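Local coordinates for protein sortase B (Streptococcus pyogenes, PDB 3PSQ) that is a class B sortase involved in pilus assembly, probably acting as a cysteine transpeptidase that links proteins covalently, at residues L177-N180 with E181-F184. Numbering follows the deposited sequence. Where two conformers were deposited one is given.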
ATOM      1  N   LEU A 177       7.628 -10.441 -15.532  1.00 76.74           N
ATOM      2  CA  LEU A 177       8.310  -9.543 -16.466  1.00 77.01           C
ATOM      3  C   LEU A 177       8.320  -8.113 -15.936  1.00 76.63           C
ATOM      4  O   LEU A 177       7.270  -7.577 -15.599  1.00 76.69           O
ATOM      5  CB  LEU A 177       7.605  -9.543 -17.828  1.00 77.68           C
ATOM      6  CG  LEU A 177       8.099 -10.353 -19.033  1.00 79.50           C
ATOM      7  CD1 LEU A 177       6.978 -10.403 -20.095  1.00 81.48           C
ATOM      8  CD2 LEU A 177       9.409  -9.789 -19.622  1.00 80.59           C
ATOM      9  N   THR A 178       9.497  -7.496 -15.890  1.00 76.06           N
ATOM     10  CA  THR A 178       9.623  -6.082 -15.563  1.00 75.81           C
ATOM     11  C   THR A 178      10.473  -5.327 -16.600  1.00 75.98           C
ATOM     12  O   THR A 178      11.354  -5.905 -17.228  1.00 76.79           O
ATOM     13  CB  THR A 178      10.244  -5.874 -14.168  1.00 75.72           C
ATOM     14  OG1 THR A 178      10.327  -4.469 -13.877  1.00 75.83           O
ATOM     15  CG2 THR A 178      11.643  -6.481 -14.064  1.00 76.10           C
ATOM     16  N   THR A 179      10.213  -4.035 -16.757  1.00 75.75           N
ATOM     17  CA  THR A 179      11.008  -3.158 -17.614  1.00 75.39           C
ATOM     18  C   THR A 179      11.558  -2.063 -16.697  1.00 74.94           C
ATOM     19  O   THR A 179      11.194  -2.004 -15.522  1.00 75.59           O
ATOM     20  CB  THR A 179      10.157  -2.536 -18.765  1.00 75.73           C
ATOM     21  OG1 THR A 179       9.385  -1.433 -18.279  1.00 76.81           O
ATOM     22  CG2 THR A 179       9.192  -3.555 -19.392  1.00 75.48           C
ATOM     23  N   ASN A 180      12.435  -1.199 -17.197  1.00 74.31           N
ATOM     24  CA  ASN A 180      12.880  -0.088 -16.349  0.50 73.33           C
ATOM     25  C   ASN A 180      11.831   1.032 -16.261  1.00 72.70           C
ATOM     26  O   ASN A 180      11.981   1.990 -15.480  1.00 72.69           O
ATOM     27  CB  ASN A 180      14.281   0.417 -16.743  0.50 73.55           C
ATOM     28  CG  ASN A 180      15.399  -0.336 -16.017  0.50 73.09           C
ATOM     29  OD1 ASN A 180      15.828   0.061 -14.936  0.50 71.81           O
ATOM     30  ND2 ASN A 180      15.869  -1.426 -16.618  0.50 72.73           N
ATOM     31  N   GLU A 181      10.750   0.885 -17.016  1.00 71.55           N
ATOM     32  CA  GLU A 181       9.646   1.836 -16.917  0.50 70.67           C
ATOM     33  C   GLU A 181       8.550   1.324 -15.962  1.00 69.76           C
ATOM     34  O   GLU A 181       7.621   2.061 -15.630  1.00 69.84           O
ATOM     35  CB  GLU A 181       9.069   2.173 -18.301  0.50 70.86           C
ATOM     36  CG  GLU A 181      10.115   2.352 -19.417  0.50 71.37           C
ATOM     37  CD  GLU A 181      10.952   3.609 -19.276  0.50 71.22           C
ATOM     38  OE1 GLU A 181      10.381   4.718 -19.332  0.50 71.52           O
ATOM     39  OE2 GLU A 181      12.188   3.488 -19.138  0.50 71.48           O
ATOM     40  N   SER A 182       8.671   0.072 -15.503  1.00 67.57           N
ATOM     41  CA  SER A 182       7.721  -0.539 -14.539  1.00 65.25           C
ATOM     42  C   SER A 182       7.505   0.275 -13.268  1.00 62.96           C
ATOM     43  O   SER A 182       8.452   0.789 -12.680  1.00 63.00           O
ATOM     44  CB  SER A 182       8.180  -1.953 -14.133  1.00 65.69           C
ATOM     45  OG  SER A 182       8.069  -2.867 -15.214  1.00 65.54           O
ATOM     46  N   ARG A 183       6.255   0.382 -12.837  1.00 60.82           N
ATOM     47  CA  ARG A 183       5.931   1.066 -11.577  1.00 58.12           C
ATOM     48  C   ARG A 183       5.407   0.099 -10.507  1.00 56.09           C
ATOM     49  O   ARG A 183       4.743  -0.900 -10.797  1.00 55.32           O
ATOM     50  CB  ARG A 183       4.900   2.171 -11.798  1.00 58.56           C
ATOM     51  CG  ARG A 183       5.324   3.306 -12.718  1.00 57.84           C
ATOM     52  CD  ARG A 183       4.118   4.236 -12.927  1.00 58.77           C
ATOM     53  NE  ARG A 183       3.284   3.754 -14.018  1.00 63.61           N
ATOM     54  CZ  ARG A 183       1.968   3.929 -14.151  1.00 66.08           C
ATOM     55  NH1 ARG A 183       1.253   4.593 -13.249  1.00 64.27           N
ATOM     56  NH2 ARG A 183       1.355   3.418 -15.219  1.00 68.76           N
ATOM     57  N   PHE A 184       5.652   0.445  -9.254  1.00 54.16           N
ATOM     58  CA  PHE A 184       5.355  -0.463  -8.147  1.00 52.23           C
ATOM     59  C   PHE A 184       4.405   0.170  -7.142  1.00 49.96           C
ATOM     60  O   PHE A 184       4.301   1.381  -7.064  1.00 49.12           O
ATOM     61  CB  PHE A 184       6.661  -0.888  -7.502  1.00 52.64           C
ATOM     62  CG  PHE A 184       7.598  -1.566  -8.463  1.00 54.82           C
ATOM     63  CD1 PHE A 184       7.529  -2.940  -8.668  1.00 55.84           C
ATOM     64  CD2 PHE A 184       8.535  -0.827  -9.197  1.00 55.67           C
ATOM     65  CE1 PHE A 184       8.380  -3.565  -9.576  1.00 54.95           C
ATOM     66  CE2 PHE A 184       9.401  -1.461 -10.093  1.00 55.39           C
ATOM     67  CZ  PHE A 184       9.315  -2.837 -10.275  1.00 54.40           C
TER
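Thr-179 and Ser-182 close a type I beta turn, with Asn-180 and Glu-181 at its corners and CA atoms 5.2 Å apart at its ends. Both corner residues have psi near zero, which folds the chain back on itself. The usual turn bond, from Ser-182 N to Thr-179 O, is long at 3.3 Å, and the position of that carbonyl oxygen is less certain; the turn is also held by two better-defined side-chain bonds.

Ser-182 OG lies beside its own backbone N (chi1 -69°), where it reaches back along the chain to Thr-179 and accepts its backbone N-H. That bond is short and almost straight, 2.9 Å from Thr-179 N to Ser-182 OG with an angle of 175°. In the reverse sense, Thr-179 OG1 sits between its backbone N and carbonyl carbon, and from there it accepts the N-H of Glu-181, 3.0 Å from N to OG1, along a more bent path of 142°. Serine and threonine suit these places because a hydroxyl on CB is short enough to reach the nearby peptide N-H groups. Polar Asn-180 and Glu-181 suit the exposed corners.

Thr-178 OG1, whose position is less certain, comes 3.1 Å from Ser-182 OG and 4.1 Å from Phe-184 CZ, which it meets obliquely. Gln-204 OE1 on strand 197-205 hydrogen-bonds to Thr-178 OG1 and weakly to Ser-182 OG. The aromatic side chain of Phe-184 is suited to burial: it also packs against Phe-162 of helix 159-167.

The bond from Glu-181 N to Thr-179 OG1 makes an ST turn overlapping the beta turn, in the surface loop that leads into strand 184-190 of the sortase beta fold, the strand ending at Cys-190, the predicted nucleophile.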